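Long-range contacts in glycerol kinase, putative (Plasmodium falciparum, PDB 2W41), which probably phosphorylates glycerol with ATP to give sn-glycerol 3-phosphate, as an FGGY-family kinase of the sugar kinase/Hsp70/actin superfamily: residues 19-24 and 34-39; 52-57 and 100-105; 62-67 and 236-241; 83-88 and 244-249. All coordinates share one frame; numbering follows the deposited sequence.

Contact 1 (19-24 and 34-39); sequences STKVFF and SNNLNH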
loop_
_atom_site.group_PDB
_atom_site.type_symbol
_atom_site.label_atom_id
_atom_site.label_comp_id
_atom_site.label_asym_id
_atom_site.label_seq_id
_atom_site.Cartn_x
_atom_site.Cartn_y
_atom_site.Cartn_z
ATOM N N SER B 19 -4.900 28.347 -19.714
ATOM C CA SER B 19 -5.810 29.294 -20.424
ATOM C C SER B 19 -5.519 30.758 -20.109
ATOM O O SER B 19 -4.616 31.078 -19.326
ATOM C CB SER B 19 -7.291 29.011 -20.106
ATOM O OG SER B 19 -7.546 29.182 -18.738
ATOM N N THR B 20 -6.300 31.630 -20.755
ATOM C CA THR B 20 -6.257 33.077 -20.554
ATOM C C THR B 20 -7.584 33.548 -20.007
ATOM O O THR B 20 -8.632 33.320 -20.641
ATOM C CB THR B 20 -5.927 33.817 -21.856
ATOM O OG1 THR B 20 -4.658 33.353 -22.332
ATOM C CG2 THR B 20 -5.849 35.314 -21.616
ATOM N N LYS B 21 -7.531 34.209 -18.840
ATOM C CA LYS B 21 -8.728 34.734 -18.143
ATOM C C LYS B 21 -8.792 36.265 -18.124
ATOM O O LYS B 21 -7.755 36.944 -17.957
ATOM C CB LYS B 21 -8.772 34.236 -16.698
ATOM C CG LYS B 21 -9.109 32.771 -16.506
ATOM C CD LYS B 21 -8.615 32.300 -15.124
ATOM C CE LYS B 21 -8.605 30.780 -15.016
ATOM N NZ LYS B 21 -7.489 30.295 -14.126
ATOM N N VAL B 22 -10.009 36.807 -18.277
ATOM C CA VAL B 22 -10.255 38.229 -18.019
ATOM C C VAL B 22 -11.288 38.419 -16.900
ATOM O O VAL B 22 -12.372 37.810 -16.943
ATOM C CB VAL B 22 -10.657 39.036 -19.278
ATOM C CG1 VAL B 22 -9.519 39.109 -20.307
ATOM C CG2 VAL B 22 -11.944 38.518 -19.882
ATOM N N PHE B 23 -10.939 39.265 -15.918
ATOM C CA PHE B 23 -11.800 39.634 -14.779
ATOM C C PHE B 23 -12.087 41.139 -14.791
ATOM O O PHE B 23 -11.177 41.955 -14.841
ATOM C CB PHE B 23 -11.172 39.198 -13.446
ATOM C CG PHE B 23 -11.069 37.705 -13.292
ATOM C CD1 PHE B 23 -12.070 36.996 -12.657
ATOM C CD2 PHE B 23 -9.986 37.000 -13.833
ATOM C CE1 PHE B 23 -11.995 35.616 -12.533
ATOM C CE2 PHE B 23 -9.903 35.626 -13.738
ATOM C CZ PHE B 23 -10.904 34.922 -13.093
ATOM N N PHE B 24 -13.370 41.509 -14.782
ATOM C CA PHE B 24 -13.774 42.904 -14.654
ATOM C C PHE B 24 -14.222 43.128 -13.229
ATOM O O PHE B 24 -15.297 42.730 -12.858
ATOM C CB PHE B 24 -14.875 43.207 -15.657
ATOM C CG PHE B 24 -14.414 43.122 -17.111
ATOM C CD1 PHE B 24 -13.910 44.262 -17.777
ATOM C CD2 PHE B 24 -14.443 41.905 -17.807
ATOM C CE1 PHE B 24 -13.472 44.196 -19.123
ATOM C CE2 PHE B 24 -14.008 41.818 -19.181
ATOM C CZ PHE B 24 -13.516 42.943 -19.825
ATOM N N SER B 34 -16.541 37.902 -15.916
ATOM C CA SER B 34 -15.322 37.163 -16.340
ATOM C C SER B 34 -15.540 36.168 -17.472
ATOM O O SER B 34 -16.650 35.681 -17.678
ATOM C CB SER B 34 -14.616 36.474 -15.177
ATOM O OG SER B 34 -15.283 35.324 -14.719
ATOM N N ASN B 35 -14.474 35.866 -18.214
ATOM C CA ASN B 35 -14.516 34.831 -19.262
ATOM C C ASN B 35 -13.146 34.242 -19.480
ATOM O O ASN B 35 -12.158 34.792 -19.003
ATOM C CB ASN B 35 -15.027 35.396 -20.573
ATOM C CG ASN B 35 -15.706 34.335 -21.451
ATOM O OD1 ASN B 35 -15.859 33.177 -21.066
ATOM N ND2 ASN B 35 -16.122 34.748 -22.647
ATOM N N ASN B 36 -13.061 33.133 -20.199
ATOM C CA ASN B 36 -11.757 32.582 -20.494
ATOM C C ASN B 36 -11.737 31.693 -21.713
ATOM O O ASN B 36 -12.797 31.357 -22.244
ATOM C CB ASN B 36 -11.113 31.879 -19.283
ATOM C CG ASN B 36 -11.623 30.472 -19.078
ATOM O OD1 ASN B 36 -12.838 30.243 -19.076
ATOM N ND2 ASN B 36 -10.705 29.527 -18.867
ATOM N N LEU B 37 -10.511 31.355 -22.142
ATOM C CA LEU B 37 -10.224 30.596 -23.355
ATOM C C LEU B 37 -8.922 29.820 -23.236
ATOM O O LEU B 37 -7.842 30.429 -23.125
ATOM C CB LEU B 37 -10.106 31.530 -24.576
ATOM C CG LEU B 37 -11.368 31.935 -25.344
ATOM C CD1 LEU B 37 -11.066 32.958 -26.434
ATOM C CD2 LEU B 37 -12.152 30.705 -25.883
ATOM N N ASN B 38 -9.025 28.492 -23.288
ATOM C CA ASN B 38 -7.876 27.599 -23.441
ATOM C C ASN B 38 -7.002 27.951 -24.645
ATOM O O ASN B 38 -7.466 28.634 -25.556
ATOM C CB ASN B 38 -8.358 26.158 -23.509
ATOM C CG ASN B 38 -8.906 25.654 -22.165
ATOM O OD1 ASN B 38 -8.877 26.345 -21.136
ATOM N ND2 ASN B 38 -9.398 24.445 -22.172
ATOM N N HIS B 39 -5.722 27.561 -24.602
ATOM C CA HIS B 39 -4.767 27.632 -25.741
ATOM C C HIS B 39 -4.071 26.291 -25.722
ATOM O O HIS B 39 -4.117 25.602 -24.682
ATOM C CB HIS B 39 -3.759 28.799 -25.644
ATOM C CG HIS B 39 -3.045 28.900 -24.317
ATOM N ND1 HIS B 39 -3.488 29.711 -23.293
ATOM C CD2 HIS B 39 -1.937 28.274 -23.846
ATOM C CE1 HIS B 39 -2.686 29.579 -22.252
ATOM N NE2 HIS B 39 -1.737 28.718 -22.561
HETATM O O HOH W 1 -5.229 31.191 -24.116
#
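The side-chain amide of Asn-36 reaches along the sheet to Ser-19, its ND2 donating to OG at 3.2 Å with OG in the plane of the amide and an N-H...O angle of 151°. Both side chains use the position between backbone N and carbonyl carbon (chi1 81° for Asn-36), and with these torsions the amide N and the hydroxyl are turned to within bonding distance. Next to them Lys-21 runs alongside Asn-36, pointing the same way, and its CG rests against Asn-36 CB at 3.5 Å before the chain leads away. Farther along the same face, CD1 of the Phe-23 ring lies 3.6 Å from Ser-34 CB, an oblique approach. The two strands form an antiparallel hairpin at the edge of the N-terminal domain sheet, with 31-38 the outermost strand and 19-25 paired on its other side with strand 6-15. Thr-20 and Leu-37, like Val-22 and Asn-35, exchange N-H...O bonds in both directions; the Val-22 N to Asn-35 O bond is nearly straight at 170°. On the opposite face from Lys-21, Thr-20 and Val-22 project toward helix 53-74, where Leu-63 packs on Val-22. At the open end of the hairpin, one water donates to Thr-20 OG1 and to Leu-37 O, 2.9 Å from each. Thr-20 OG1, set beside its own backbone N, is in addition hydrogen-bonded to Gln-15 of strand 6-15. The His-39 imidazole passes at about a right angle to the Thr-20 side chain, with CE1 3.6 Å from Ser-19 N, and meets the ring of His-51 edge-to-face.

Contact 2 (52-57 and 100-105); sequences DPIEIM and GKPLYN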
loop_
_atom_site.group_PDB
_atom_site.type_symbol
_atom_site.label_atom_id
_atom_site.label_comp_id
_atom_site.label_asym_id
_atom_site.label_seq_id
_atom_site.Cartn_x
_atom_site.Cartn_y
_atom_site.Cartn_z
ATOM N N ASP B 52 1.755 28.756 -28.338
ATOM C CA ASP B 52 1.839 29.654 -29.478
ATOM C C ASP B 52 1.605 31.069 -28.982
ATOM O O ASP B 52 0.478 31.389 -28.610
ATOM C CB ASP B 52 0.832 29.253 -30.565
ATOM C CG ASP B 52 0.739 30.287 -31.709
ATOM O OD1 ASP B 52 1.379 31.363 -31.634
ATOM O OD2 ASP B 52 -0.026 30.046 -32.686
ATOM N N PRO B 53 2.657 31.925 -28.987
ATOM C CA PRO B 53 2.510 33.244 -28.376
ATOM C C PRO B 53 1.399 34.064 -29.022
ATOM O O PRO B 53 0.812 34.956 -28.357
ATOM C CB PRO B 53 3.859 33.921 -28.623
ATOM C CG PRO B 53 4.796 32.864 -28.960
ATOM C CD PRO B 53 4.015 31.724 -29.538
ATOM N N ILE B 54 1.110 33.788 -30.293
ATOM C CA ILE B 54 0.107 34.567 -31.027
ATOM C C ILE B 54 -1.281 34.088 -30.636
ATOM O O ILE B 54 -2.186 34.898 -30.529
ATOM C CB ILE B 54 0.301 34.489 -32.576
ATOM C CG1 ILE B 54 1.626 35.134 -33.003
ATOM C CG2 ILE B 54 -0.835 35.178 -33.307
ATOM C CD1 ILE B 54 2.524 34.160 -33.850
ATOM N N GLU B 55 -1.444 32.773 -30.439
ATOM C CA GLU B 55 -2.723 32.205 -30.058
ATOM C C GLU B 55 -3.192 32.841 -28.729
ATOM O O GLU B 55 -4.323 33.365 -28.652
ATOM C CB GLU B 55 -2.658 30.679 -29.946
ATOM C CG GLU B 55 -4.033 30.056 -29.679
ATOM C CD GLU B 55 -3.990 28.624 -29.171
ATOM O OE1 GLU B 55 -2.889 28.011 -29.052
ATOM O OE2 GLU B 55 -5.096 28.103 -28.873
ATOM N N ILE B 56 -2.317 32.788 -27.710
ATOM C CA ILE B 56 -2.477 33.505 -26.438
ATOM C C ILE B 56 -2.888 34.971 -26.664
ATOM O O ILE B 56 -3.921 35.406 -26.136
ATOM C CB ILE B 56 -1.189 33.430 -25.573
ATOM C CG1 ILE B 56 -0.913 31.987 -25.102
ATOM C CG2 ILE B 56 -1.234 34.447 -24.412
ATOM C CD1 ILE B 56 0.398 31.808 -24.318
ATOM N N MET B 57 -2.114 35.722 -27.451
ATOM C CA MET B 57 -2.432 37.141 -27.699
ATOM C C MET B 57 -3.802 37.335 -28.298
ATOM O O MET B 57 -4.518 38.272 -27.915
ATOM C CB MET B 57 -1.442 37.806 -28.629
ATOM C CG MET B 57 -0.341 38.618 -27.969
ATOM S SD MET B 57 -0.653 39.541 -26.442
ATOM C CE MET B 57 -2.020 40.611 -26.785
ATOM N N GLY B 100 7.604 42.341 -34.037
ATOM C CA GLY B 100 6.956 41.572 -33.003
ATOM C C GLY B 100 6.747 40.104 -33.326
ATOM O O GLY B 100 6.053 39.417 -32.566
ATOM N N LYS B 101 7.315 39.609 -34.436
ATOM C CA LYS B 101 7.234 38.153 -34.739
ATOM C C LYS B 101 8.037 37.414 -33.692
ATOM O O LYS B 101 9.134 37.841 -33.381
ATOM C CB LYS B 101 7.764 37.815 -36.151
ATOM C CG LYS B 101 6.703 37.759 -37.267
ATOM C CD LYS B 101 6.272 39.186 -37.729
ATOM C CE LYS B 101 5.597 39.239 -39.123
ATOM N NZ LYS B 101 6.508 38.869 -40.269
ATOM N N PRO B 102 7.454 36.372 -33.078
ATOM C CA PRO B 102 8.270 35.391 -32.350
ATOM C C PRO B 102 9.266 34.642 -33.248
ATOM O O PRO B 102 8.920 34.148 -34.328
ATOM C CB PRO B 102 7.233 34.409 -31.746
ATOM C CG PRO B 102 5.920 34.709 -32.392
ATOM C CD PRO B 102 6.003 36.129 -32.921
ATOM N N LEU B 103 10.506 34.564 -32.783
ATOM C CA LEU B 103 11.551 33.774 -33.440
ATOM C C LEU B 103 11.408 32.296 -33.047
ATOM O O LEU B 103 12.079 31.419 -33.609
ATOM C CB LEU B 103 12.930 34.343 -33.096
ATOM C CG LEU B 103 13.012 35.869 -33.285
ATOM C CD1 LEU B 103 14.334 36.446 -32.848
ATOM C CD2 LEU B 103 12.660 36.328 -34.720
ATOM N N TYR B 104 10.501 32.027 -32.099
ATOM C CA TYR B 104 10.198 30.658 -31.652
ATOM C C TYR B 104 9.021 30.754 -30.673
ATOM O O TYR B 104 8.795 31.788 -30.030
ATOM C CB TYR B 104 11.417 30.027 -30.962
ATOM C CG TYR B 104 11.399 28.512 -30.793
ATOM C CD1 TYR B 104 11.972 27.665 -31.763
ATOM C CD2 TYR B 104 10.836 27.917 -29.668
ATOM C CE1 TYR B 104 11.990 26.296 -31.598
ATOM C CE2 TYR B 104 10.825 26.538 -29.500
ATOM C CZ TYR B 104 11.411 25.725 -30.470
ATOM O OH TYR B 104 11.392 24.349 -30.321
ATOM N N ASN B 105 8.282 29.658 -30.565
ATOM C CA ASN B 105 7.267 29.496 -29.542
ATOM C C ASN B 105 7.737 29.857 -28.162
ATOM O O ASN B 105 8.947 29.954 -27.898
ATOM C CB ASN B 105 6.804 28.053 -29.514
ATOM C CG ASN B 105 5.775 27.769 -30.556
ATOM O OD1 ASN B 105 5.316 26.646 -30.670
ATOM N ND2 ASN B 105 5.409 28.786 -31.332
#
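Two proline rings, Pro-53 and Pro-102, meet at a slant, with Pro-53 CG 4.0 Å from Pro-102 CB and almost as near to Pro-102 CG. Pro-102 is shared: its CG also receives the end of Ile-54, whose CD1 comes in at about a right angle to within 3.7 Å. The flat amide of Asn-105 crosses Pro-53 roughly perpendicularly and covers the CD end of that ring, so Pro-53 is bordered by Pro-102 at CG and by Asn-105 at CD. In Ile-54, chi1 (-65°) sets CG1 anti to the carbonyl carbon, and chi2, off a staggered position at 125°, carries CD1 on to Pro-102, although CB does not point at the loop. These contacts are van der Waals in kind, and the capping bonds lie within 52-57. Asp-52 is the N-cap of the helix: OD1 accepts from Ile-54 N at 2.8 Å, from above the carboxylate plane, and weakly from Glu-55 N at 3.4 Å. The cap fixes the first helical turn, from which Pro-53 and Ile-54 project. Near the surface of the N-terminal domain, the start of helix 53-74 thus meets the loop between strands 92-96 and 106-107. Trp-174 of helix 171-179 touches Pro-102 and donates its indole N-H to Pro-53 O, while Tyr-104 bonds to Glu-50 of strand 50-51 and Leu-103 packs on helix 155-163.

Contact 3 (62-67 and 236-241); sequences NLMNEG and EHVPDY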
loop_
_atom_site.group_PDB
_atom_site.type_symbol
_atom_site.label_atom_id
_atom_site.label_comp_id
_atom_site.label_asym_id
_atom_site.label_seq_id
_atom_site.Cartn_x
_atom_site.Cartn_y
_atom_site.Cartn_z
ATOM N N ASN B 62 -9.706 38.623 -28.041
ATOM C CA ASN B 62 -11.064 38.149 -28.102
ATOM C C ASN B 62 -11.859 38.321 -26.797
ATOM O O ASN B 62 -12.976 38.841 -26.830
ATOM C CB ASN B 62 -11.109 36.743 -28.685
ATOM C CG ASN B 62 -10.828 36.751 -30.207
ATOM O OD1 ASN B 62 -10.894 37.822 -30.858
ATOM N ND2 ASN B 62 -10.495 35.567 -30.776
ATOM N N LEU B 63 -11.269 37.921 -25.669
ATOM C CA LEU B 63 -11.880 38.060 -24.350
ATOM C C LEU B 63 -12.129 39.542 -23.961
ATOM O O LEU B 63 -13.210 39.897 -23.395
ATOM C CB LEU B 63 -10.987 37.403 -23.311
ATOM C CG LEU B 63 -10.831 35.897 -23.418
ATOM C CD1 LEU B 63 -9.545 35.389 -22.748
ATOM C CD2 LEU B 63 -12.096 35.230 -22.852
ATOM N N MET B 64 -11.139 40.396 -24.264
ATOM C CA MET B 64 -11.207 41.807 -23.941
ATOM C C MET B 64 -12.375 42.430 -24.681
ATOM O O MET B 64 -13.148 43.228 -24.111
ATOM C CB MET B 64 -9.900 42.509 -24.271
ATOM C CG MET B 64 -8.783 42.252 -23.275
ATOM S SD MET B 64 -7.187 43.041 -23.675
ATOM C CE MET B 64 -7.495 44.748 -23.228
ATOM N N ASN B 65 -12.546 42.046 -25.948
ATOM C CA ASN B 65 -13.592 42.681 -26.781
ATOM C C ASN B 65 -15.001 42.193 -26.472
ATOM O O ASN B 65 -15.931 42.992 -26.490
ATOM C CB ASN B 65 -13.284 42.580 -28.280
ATOM C CG ASN B 65 -12.156 43.493 -28.708
ATOM O OD1 ASN B 65 -12.000 44.623 -28.229
ATOM N ND2 ASN B 65 -11.371 43.011 -29.632
ATOM N N GLU B 66 -15.156 40.895 -26.183
ATOM C CA GLU B 66 -16.452 40.344 -25.791
ATOM C C GLU B 66 -16.895 40.782 -24.380
ATOM O O GLU B 66 -18.078 41.035 -24.173
ATOM C CB GLU B 66 -16.493 38.820 -25.978
ATOM C CG GLU B 66 -16.309 37.968 -24.710
ATOM C CD GLU B 66 -17.612 37.678 -23.972
ATOM O OE1 GLU B 66 -18.656 37.737 -24.646
ATOM O OE2 GLU B 66 -17.587 37.378 -22.739
ATOM N N GLY B 67 -15.956 40.874 -23.431
ATOM C CA GLY B 67 -16.257 41.367 -22.096
ATOM C C GLY B 67 -16.823 42.778 -22.073
ATOM O O GLY B 67 -17.794 43.052 -21.379
ATOM N N GLU B 236 -4.882 48.086 -32.170
ATOM C CA GLU B 236 -6.058 48.290 -33.004
ATOM C C GLU B 236 -6.871 46.991 -33.019
ATOM O O GLU B 236 -7.886 46.857 -33.719
ATOM C CB GLU B 236 -5.661 48.806 -34.417
ATOM C CG GLU B 236 -4.714 47.880 -35.259
ATOM C CD GLU B 236 -3.262 47.870 -34.744
ATOM O OE1 GLU B 236 -2.859 48.897 -34.129
ATOM O OE2 GLU B 236 -2.533 46.852 -34.954
ATOM N N HIS B 237 -6.419 46.042 -32.205
ATOM C CA HIS B 237 -7.113 44.771 -32.050
ATOM C C HIS B 237 -8.177 44.876 -30.961
ATOM O O HIS B 237 -9.169 44.147 -30.978
ATOM C CB HIS B 237 -6.101 43.663 -31.761
ATOM C CG HIS B 237 -5.210 43.320 -32.936
ATOM N ND1 HIS B 237 -5.674 42.662 -34.066
ATOM C CD2 HIS B 237 -3.885 43.522 -33.140
ATOM C CE1 HIS B 237 -4.675 42.486 -34.911
ATOM N NE2 HIS B 237 -3.583 43.007 -34.379
ATOM N N VAL B 238 -7.956 45.796 -30.020
ATOM C CA VAL B 238 -8.892 46.087 -28.939
ATOM C C VAL B 238 -9.228 47.596 -29.001
ATOM O O VAL B 238 -8.745 48.383 -28.179
ATOM C CB VAL B 238 -8.342 45.639 -27.525
ATOM C CG1 VAL B 238 -8.308 44.128 -27.388
ATOM C CG2 VAL B 238 -6.958 46.246 -27.220
ATOM N N PRO B 239 -10.049 48.006 -29.986
ATOM C CA PRO B 239 -10.275 49.433 -30.240
ATOM C C PRO B 239 -10.895 50.208 -29.067
ATOM O O PRO B 239 -10.534 51.385 -28.835
ATOM C CB PRO B 239 -11.201 49.438 -31.480
ATOM C CG PRO B 239 -11.796 48.073 -31.550
ATOM C CD PRO B 239 -10.801 47.151 -30.923
ATOM N N ASP B 240 -11.781 49.550 -28.315
ATOM C CA ASP B 240 -12.448 50.184 -27.177
ATOM C C ASP B 240 -11.525 50.553 -25.994
ATOM O O ASP B 240 -11.878 51.413 -25.139
ATOM C CB ASP B 240 -13.598 49.313 -26.717
ATOM C CG ASP B 240 -14.806 49.400 -27.653
ATOM O OD1 ASP B 240 -14.677 50.000 -28.753
ATOM O OD2 ASP B 240 -15.890 48.868 -27.287
ATOM N N TYR B 241 -10.332 49.941 -25.978
ATOM C CA TYR B 241 -9.382 50.116 -24.893
ATOM C C TYR B 241 -8.308 51.156 -25.156
ATOM O O TYR B 241 -7.406 51.323 -24.337
ATOM C CB TYR B 241 -8.748 48.785 -24.530
ATOM C CG TYR B 241 -9.717 47.781 -23.953
ATOM C CD1 TYR B 241 -9.772 47.573 -22.583
ATOM C CD2 TYR B 241 -10.578 47.031 -24.780
ATOM C CE1 TYR B 241 -10.634 46.633 -22.034
ATOM C CE2 TYR B 241 -11.476 46.088 -24.228
ATOM C CZ TYR B 241 -11.484 45.898 -22.842
ATOM O OH TYR B 241 -12.333 44.993 -22.244
#
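A turn of helix 53-74 faces the loop that enters the short 3-10 segment 239-241, the backbones coming closest between Asn-65 and Val-238, whose CA atoms are 6.2 Å apart. Met-64 and Tyr-241 carry the buried half. The methionine is extended at chi2 and bends at chi3 (76°), which places CE over the centre of the phenol ring, 3.6 Å above its plane, a CH-pi contact. SD stands farther out on the same normal, 5.1 Å from the ring centroid, so the Met-aromatic contact is led by the methyl group. Nearer the helix, Met-64 CB touches Val-238 CG1 at 3.9 Å. The ring then runs on to the helix backbone, where Tyr-241 OH donates to Met-64 O at 2.7 Å, tilted 29° from the carbonyl plane. Asn-65 works on the outer side: ND2 donates to His-237 O at 2.8 Å, with the bond lying in both the carbonyl and amide planes and an N-H...O angle of 162°. Its OD1 lies 3.5 Å from Val-238 CA and near the plane of the tyrosine ring, at its edge. Leu-11 of strand 6-15 touches both Met-64 and Tyr-241. Met-64 therefore meets the loop with its methyl group on the tyrosine face and with its backbone carbonyl, Asn-65 with its amide: two short, directed bonds tie the loop to the helix at two points, and the phenol hydroxyl, though its residue is buried, has a carbonyl acceptor.

Contact 4 (83-88 and 244-249); sequences IGITNQ and IPITGC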
loop_
_atom_site.group_PDB
_atom_site.type_symbol
_atom_site.label_atom_id
_atom_site.label_comp_id
_atom_site.label_asym_id
_atom_site.label_seq_id
_atom_site.Cartn_x
_atom_site.Cartn_y
_atom_site.Cartn_z
ATOM N N ILE B 83 -5.700 48.728 -16.093
ATOM C CA ILE B 83 -5.434 47.286 -16.367
ATOM C C ILE B 83 -4.295 46.686 -15.544
ATOM O O ILE B 83 -3.225 47.245 -15.477
ATOM C CB ILE B 83 -5.142 47.038 -17.870
ATOM C CG1 ILE B 83 -6.322 47.542 -18.733
ATOM C CG2 ILE B 83 -4.747 45.580 -18.142
ATOM C CD1 ILE B 83 -5.986 47.764 -20.187
ATOM N N GLY B 84 -4.549 45.548 -14.898
ATOM C CA GLY B 84 -3.540 44.799 -14.120
ATOM C C GLY B 84 -3.236 43.510 -14.861
ATOM O O GLY B 84 -4.158 42.834 -15.336
ATOM N N ILE B 85 -1.948 43.193 -15.003
ATOM C CA ILE B 85 -1.499 41.933 -15.614
ATOM C C ILE B 85 -0.804 40.962 -14.618
ATOM O O ILE B 85 0.109 41.348 -13.872
ATOM C CB ILE B 85 -0.622 42.186 -16.876
ATOM C CG1 ILE B 85 -1.510 42.691 -18.015
ATOM C CG2 ILE B 85 0.093 40.891 -17.300
ATOM C CD1 ILE B 85 -0.850 43.533 -18.979
ATOM N N THR B 86 -1.290 39.727 -14.595
ATOM C CA THR B 86 -0.596 38.640 -13.948
ATOM C C THR B 86 -0.519 37.465 -14.945
ATOM O O THR B 86 -1.170 37.474 -15.995
ATOM C CB THR B 86 -1.238 38.280 -12.590
ATOM O OG1 THR B 86 -0.364 37.416 -11.839
ATOM C CG2 THR B 86 -2.636 37.653 -12.741
ATOM N N ASN B 87 0.311 36.475 -14.634
ATOM C CA ASN B 87 0.873 35.565 -15.669
ATOM C C ASN B 87 1.683 34.432 -15.098
ATOM O O ASN B 87 2.406 34.619 -14.072
ATOM C CB ASN B 87 1.752 36.332 -16.664
ATOM C CG ASN B 87 3.090 36.766 -16.063
ATOM O OD1 ASN B 87 4.158 36.137 -16.318
ATOM N ND2 ASN B 87 3.064 37.853 -15.291
ATOM N N GLN B 88 1.525 33.261 -15.746
ATOM C CA GLN B 88 2.469 32.121 -15.669
ATOM C C GLN B 88 3.885 32.665 -15.806
ATOM O O GLN B 88 4.209 33.340 -16.792
ATOM C CB GLN B 88 2.199 31.088 -16.763
ATOM C CG GLN B 88 2.151 31.663 -18.182
ATOM C CD GLN B 88 2.394 30.606 -19.297
ATOM O OE1 GLN B 88 3.199 29.690 -19.140
ATOM N NE2 GLN B 88 1.695 30.746 -20.414
ATOM N N ILE B 244 -6.304 53.483 -22.427
ATOM C CA ILE B 244 -6.427 52.972 -21.061
ATOM C C ILE B 244 -5.050 52.539 -20.547
ATOM O O ILE B 244 -4.224 51.944 -21.302
ATOM C CB ILE B 244 -7.484 51.859 -20.977
ATOM C CG1 ILE B 244 -8.890 52.441 -21.231
ATOM C CG2 ILE B 244 -7.458 51.225 -19.628
ATOM C CD1 ILE B 244 -9.918 51.414 -21.619
ATOM N N PRO B 245 -4.742 52.955 -19.303
ATOM C CA PRO B 245 -3.460 52.643 -18.628
ATOM C C PRO B 245 -3.288 51.205 -18.044
ATOM O O PRO B 245 -4.221 50.643 -17.454
ATOM C CB PRO B 245 -3.371 53.741 -17.547
ATOM C CG PRO B 245 -4.791 54.051 -17.215
ATOM C CD PRO B 245 -5.578 53.874 -18.503
ATOM N N ILE B 246 -2.103 50.618 -18.280
ATOM C CA ILE B 246 -1.681 49.349 -17.678
ATOM C C ILE B 246 -0.907 49.780 -16.448
ATOM O O ILE B 246 0.037 50.544 -16.575
ATOM C CB ILE B 246 -0.802 48.515 -18.618
ATOM C CG1 ILE B 246 -1.598 48.098 -19.844
ATOM C CG2 ILE B 246 -0.252 47.293 -17.892
ATOM C CD1 ILE B 246 -0.773 47.282 -20.850
ATOM N N THR B 247 -1.301 49.335 -15.257
ATOM C CA THR B 247 -0.794 49.980 -14.012
ATOM C C THR B 247 -0.406 48.988 -12.886
ATOM O O THR B 247 0.064 49.383 -11.805
ATOM C CB THR B 247 -1.805 51.048 -13.443
ATOM O OG1 THR B 247 -3.106 50.451 -13.309
ATOM C CG2 THR B 247 -1.879 52.307 -14.360
ATOM N N GLY B 248 -0.594 47.700 -13.143
ATOM C CA GLY B 248 -0.077 46.707 -12.247
ATOM C C GLY B 248 0.501 45.594 -13.068
ATOM O O GLY B 248 0.048 45.340 -14.177
ATOM N N CYS B 249 1.543 44.959 -12.539
ATOM C CA CYS B 249 2.138 43.820 -13.191
ATOM C C CYS B 249 2.886 42.990 -12.184
ATOM O O CYS B 249 3.758 43.494 -11.493
ATOM C CB CYS B 249 3.041 44.237 -14.359
ATOM S SG CYS B 249 3.540 42.817 -15.376
#
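Ile-83 packs along the neighbouring strand from its first side-chain carbon outward. CB lies 3.7 Å from Pro-245 O and 4.2 Å from Ile-246 CG1. CG1, anti to the carbonyl carbon (chi1 -57°), continues toward Ile-244, with CG2 of that residue 4.0 Å away. The chain stays extended at chi2, and its tip CD1 closes on the same Ile-244 CG2 at 3.8 Å, the two side chains crossing at about a right angle. Beyond Ile-83 on this face, Ile-85 CD1 meets Ile-246 CG2 at 4.0 Å in a slanting approach, and Cys-249 follows beside Ile-85. Strands 77-87 and 245-251 are parallel neighbours in the mixed sheet of the N-terminal domain, their short segments inclined by 30°. A beta bulge interrupts the pairing: Ile-83 pairs with Ile-246, but Gly-84 with Gly-248, so the second strand carries one extra residue, Thr-247. Ile-83 uses both backbone groups, N donating to Pro-245 O and O accepting from Thr-247 N at 2.8 Å. Past the bulge, Ile-85 N donates to Gly-248 O with an N-H...O angle of 173°. The facing glycines bring Gly-84 CA within 3.6 Å of Gly-248 O. Thr-247 at the bulge turns its OG1 to Ala-456 O of helix 447-459, while Leu-11 and Ile-13 of strand 6-15 border Ile-83 on its other flank.

In the fold
All four contacts lie in the N-terminal FGGY domain, their centres 13 to 19 Å apart. Contacts 1 and 4 belong to one mixed sheet, ordered 31-38, 19-25, 6-15, 77-87, 245-251, 229-232; strand 6-15 separates the hairpin of contact 1 from strand 77-87 of contact 4. Helix 53-74, which leads into that strand, supplies a segment to contacts 2 and 3, near its start and middle, and packs on the hairpin through Leu-63. Contact 1 closes first along the chain, whereas contacts 2, 3 and 4 interleave: contacts 3 and 4 join helix 53-74 and strand 77-87 to 236-249, while contact 2 joins the helix start to 100-105. All lie outside the residues lining the ADP pocket.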